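Local coordinates for nitrogenase molybdenum-iron protein alpha chain (Clostridium pasteurianum, PDB 4WES) that carries the iron-molybdenum cofactor and shares the P-cluster with the beta chain in the nitrogenase component that reduces dinitrogen to ammonia, at residues 71-77 with 106-110. Residues are numbered along the deposited sequence; the frame is centred on the assembly and turned at random. Where two conformers were deposited one is given.
With CLF (Fe(8)-S(7) cluster), chain H.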
ATOM      1  N   HIS A  71     -12.589   7.207  32.309  1.00  8.21           N
ATOM      2  CA  HIS A  71     -11.786   6.365  33.179  1.00  8.68           C
ATOM      3  C   HIS A  71     -10.343   6.849  33.206  1.00  8.19           C
ATOM      4  O   HIS A  71      -9.639   6.753  32.217  1.00  8.77           O
ATOM      5  CB  HIS A  71     -11.832   4.906  32.686  1.00  8.34           C
ATOM      6  CG  HIS A  71     -13.218   4.373  32.580  1.00  8.24           C
ATOM      7  ND1 HIS A  71     -13.971   4.008  33.667  1.00  8.82           N
ATOM      8  CD2 HIS A  71     -13.971   4.151  31.484  1.00  9.18           C
ATOM      9  CE1 HIS A  71     -15.150   3.598  33.231  1.00  9.04           C
ATOM     10  NE2 HIS A  71     -15.161   3.652  31.914  1.00  9.14           N
ATOM     11  N   ILE A  72      -9.938   7.429  34.338  1.00  8.12           N
ATOM     12  CA  ILE A  72      -8.601   8.007  34.475  1.00  8.27           C
ATOM     13  C   ILE A  72      -7.699   7.058  35.237  1.00  8.40           C
ATOM     14  O   ILE A  72      -7.944   6.760  36.410  1.00  8.80           O
ATOM     15  CB  ILE A  72      -8.620   9.374  35.197  1.00  8.83           C
ATOM     16  CG1 ILE A  72      -9.587  10.357  34.505  1.00  9.01           C
ATOM     17  CG2 ILE A  72      -7.208   9.938  35.260  1.00  9.68           C
ATOM     18  CD1 ILE A  72      -9.703  11.699  35.226  1.00 10.19           C
ATOM     19  N   THR A  73      -6.655   6.573  34.564  1.00  8.00           N
ATOM     20  CA  THR A  73      -5.636   5.781  35.246  1.00  8.19           C
ATOM     21  C   THR A  73      -4.692   6.720  35.994  1.00  8.53           C
ATOM     22  O   THR A  73      -4.079   7.585  35.386  1.00  9.95           O
ATOM     23  CB  THR A  73      -4.825   4.959  34.233  1.00  9.63           C
ATOM     24  OG1 THR A  73      -5.745   4.109  33.519  1.00 10.03           O
ATOM     25  CG2 THR A  73      -3.731   4.175  34.899  1.00 11.56           C
ATOM     26  N   HIS A  74      -4.607   6.515  37.304  1.00  8.32           N
ATOM     27  CA  HIS A  74      -3.671   7.293  38.108  1.00  8.71           C
ATOM     28  C   HIS A  74      -2.369   6.480  38.227  1.00  9.01           C
ATOM     29  O   HIS A  74      -2.285   5.539  39.016  1.00  9.19           O
ATOM     30  CB  HIS A  74      -4.253   7.634  39.472  1.00  8.85           C
ATOM     31  CG  HIS A  74      -3.381   8.544  40.270  1.00  9.31           C
ATOM     32  ND1 HIS A  74      -2.706   9.616  39.725  1.00  9.38           N
ATOM     33  CD2 HIS A  74      -3.061   8.500  41.581  1.00 10.32           C
ATOM     34  CE1 HIS A  74      -2.054  10.231  40.698  1.00 10.05           C
ATOM     35  NE2 HIS A  74      -2.267   9.583  41.832  1.00 10.25           N
ATOM     36  N   GLY A  75      -1.400   6.795  37.369  1.00  8.85           N
ATOM     37  CA  GLY A  75      -0.189   5.982  37.288  1.00  9.48           C
ATOM     38  C   GLY A  75       0.684   6.539  36.206  1.00  9.28           C
ATOM     39  O   GLY A  75       0.325   7.505  35.535  1.00  9.06           O
ATOM     40  N   PRO A  76       1.883   5.939  36.040  1.00  8.84           N
ATOM     41  CA  PRO A  76       2.706   6.231  34.883  1.00  8.70           C
ATOM     42  C   PRO A  76       2.049   5.668  33.619  1.00  8.83           C
ATOM     43  O   PRO A  76       0.969   5.061  33.681  1.00  9.62           O
ATOM     44  CB  PRO A  76       4.075   5.626  35.244  1.00  9.09           C
ATOM     45  CG  PRO A  76       3.900   4.998  36.616  1.00  9.38           C
ATOM     46  CD  PRO A  76       2.400   4.795  36.775  1.00  9.77           C
ATOM     47  N   ILE A  77       2.622   5.953  32.460  1.00  8.67           N
ATOM     48  CA  ILE A  77       1.804   5.909  31.248  1.00  8.58           C
ATOM     49  C   ILE A  77       1.402   4.508  30.773  1.00  8.75           C
ATOM     50  O   ILE A  77       0.355   4.398  30.107  1.00  8.84           O
ATOM     51  CB  ILE A  77       2.503   6.674  30.090  1.00  8.99           C
ATOM     52  CG1 ILE A  77       1.508   7.040  28.988  1.00  9.18           C
ATOM     53  CG2 ILE A  77       3.688   5.888  29.532  1.00 10.81           C
ATOM     54  CD1 ILE A  77       0.376   7.946  29.458  1.00 11.00           C
ATOM     55  N   PHE A 106      -7.157   7.800  29.154  1.00  7.91           N
ATOM     56  CA  PHE A 106      -6.930   8.966  29.999  1.00  8.03           C
ATOM     57  C   PHE A 106      -6.038   8.589  31.165  1.00  8.08           C
ATOM     58  O   PHE A 106      -6.259   7.567  31.784  1.00  8.34           O
ATOM     59  CB  PHE A 106      -8.270   9.444  30.551  1.00  8.42           C
ATOM     60  CG  PHE A 106      -9.269   9.826  29.498  1.00  8.67           C
ATOM     61  CD1 PHE A 106      -9.171  11.043  28.854  1.00  9.14           C
ATOM     62  CD2 PHE A 106     -10.282   8.978  29.141  1.00  9.09           C
ATOM     63  CE1 PHE A 106     -10.089  11.379  27.894  1.00  9.90           C
ATOM     64  CE2 PHE A 106     -11.238   9.324  28.198  1.00  9.63           C
ATOM     65  CZ  PHE A 106     -11.115  10.519  27.554  1.00 10.15           C
ATOM     66  N   SER A 107      -5.090   9.456  31.513  1.00  8.52           N
ATOM     67  CA  SER A 107      -4.270   9.152  32.667  0.52  8.65           C
ATOM     68  C   SER A 107      -3.604  10.390  33.211  1.00  8.77           C
ATOM     69  O   SER A 107      -3.619  11.478  32.615  1.00  9.35           O
ATOM     70  CB  SER A 107      -3.195   8.172  32.304  0.52  7.48           C
ATOM     71  OG  SER A 107      -2.200   8.815  31.533  0.52  8.33           O
ATOM     72  N   THR A 108      -3.008  10.234  34.410  1.00  8.39           N
ATOM     73  CA  THR A 108      -2.252  11.312  35.021  1.00  8.95           C
ATOM     74  C   THR A 108      -0.775  11.255  34.658  1.00  9.06           C
ATOM     75  O   THR A 108      -0.034  12.163  35.027  1.00  9.87           O
ATOM     76  CB  THR A 108      -2.387  11.274  36.542  1.00  9.51           C
ATOM     77  OG1 THR A 108      -1.988   9.981  37.005  1.00  9.54           O
ATOM     78  CG2 THR A 108      -3.822  11.574  36.974  1.00 10.18           C
ATOM     79  N   ASP A 109      -0.337  10.237  33.894  1.00  8.78           N
ATOM     80  CA  ASP A 109       1.009  10.234  33.332  1.00  9.01           C
ATOM     81  C   ASP A 109       2.060  10.615  34.395  1.00  9.14           C
ATOM     82  O   ASP A 109       2.833  11.536  34.226  1.00  9.72           O
ATOM     83  CB  ASP A 109       1.057  11.179  32.120  1.00  9.72           C
ATOM     84  CG  ASP A 109       2.344  11.170  31.338  1.00 10.32           C
ATOM     85  OD1 ASP A 109       3.142  10.204  31.415  1.00 10.45           O
ATOM     86  OD2 ASP A 109       2.527  12.153  30.590  1.00 12.08           O
ATOM     87  N   MET A 110       2.053   9.857  35.491  1.00  9.18           N
ATOM     88  CA  MET A 110       2.882  10.210  36.627  0.52  9.63           C
ATOM     89  C   MET A 110       4.363  10.257  36.232  1.00 10.15           C
ATOM     90  O   MET A 110       4.859   9.410  35.469  1.00 10.58           O
ATOM     91  CB  MET A 110       2.610   9.243  37.782  0.52  9.98           C
ATOM     92  CG  MET A 110       1.225   9.365  38.447  0.52 12.98           C
ATOM     93  SD  MET A 110       0.831   8.107  39.717  0.52 14.99           S
ATOM     94  CE  MET A 110       2.307   8.122  40.707  0.52 24.41           C
TER
HETATM   95 FE1  CLF H 604       1.291  -2.324  38.012  1.00  8.84          FE
HETATM   96 FE2  CLF H 604       1.925  -3.164  35.747  1.00  9.41          FE
HETATM   97 FE3  CLF H 604      -0.692  -3.590  36.525  1.00  8.59          FE
HETATM   98 FE4  CLF H 604       0.267  -1.127  35.917  1.00  8.55          FE
HETATM   99  S1  CLF H 604       2.555  -0.911  36.565  1.00  9.07           S
HETATM  100  S2A CLF H 604       1.214  -4.577  37.408  1.00  9.11           S
HETATM  101  S4A CLF H 604       0.021  -2.876  34.477  1.00  9.16           S
HETATM  102  S3A CLF H 604      -0.937  -1.663  37.818  1.00  8.69           S
HETATM  103 FE5  CLF H 604       1.913   0.944  33.703  0.66 11.95          FE
HETATM  104 FE6  CLF H 604       5.008   1.440  35.507  0.66 10.01          FE
HETATM  105 FE7  CLF H 604       4.519   0.572  32.944  1.00  8.51          FE
HETATM  106 FE8  CLF H 604       3.907  -1.385  34.686  1.00  9.34          FE
HETATM  107  S2B CLF H 604       3.568   2.383  33.993  1.00  9.43           S
HETATM  108  S3B CLF H 604       5.950  -0.406  34.481  1.00  9.35           S
HETATM  109  S4B CLF H 604       2.781  -0.931  32.712  1.00  8.70           S
HETATM  110  O   HOH W   1      -8.936   5.481  29.963  1.00  9.33           O
HETATM  111  O   HOH W   2      -6.168   4.811  30.930  1.00  9.63           O
HETATM  112  O   HOH W   3       4.379   8.286  32.951  1.00 11.05           O
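A parallel strand pair of a beta-alpha-beta unit brings T73 against S107 and leads into the loop beside the P-cluster. Strand 106-107 is the outermost of its sheet within this chain, and a beta-chain strand pairs with it antiparallel, so the sheet continues across the subunit interface. T73 N donates to F106 O (3.0 Å), and T73 O accepts from T108 N (3.0 Å). One water bridges H71 O and F106 N. Another connects the T73 hydroxyl, which also hydrogen-bonds Y55 OH, to F106 O.

From H74 on, side chains contribute more. T108 OG1 sits between its own backbone N and carbonyl carbon (chi1 55°). There it hydrogen-bonds H74 ND1 at the ring edge (2.8 Å), and either partner could be the donor. It also accepts a longer bond from G75 N. In the conformer given, M110 SD lies over one face of the H74 ring, 3.9 Å from the ring centroid and displaced toward the rim. The methionine chain bends at chi3 (48°), and its sulfur also packs on G75 CA. M110 N donates almost straight to G75 O (2.9 Å), approaching from above the carbonyl plane.

P76 then turns its ring to the cluster, with CB 3.5 Å from sulfide S2B. I77 CB packs near D109 OD1. A third water lies within hydrogen-bonding distance of D109 OD1 and M110 O. D109 also forms salt bridges to K21 and R16 of the beta chain.

H74 is held at both ring nitrogens, since NE2 bonds to D152. These two bonds should restrict rotation of the imidazole. The backbone bond at G75 ties the loop just before P76 to M110, which probably helps to fix the proline beside the cluster.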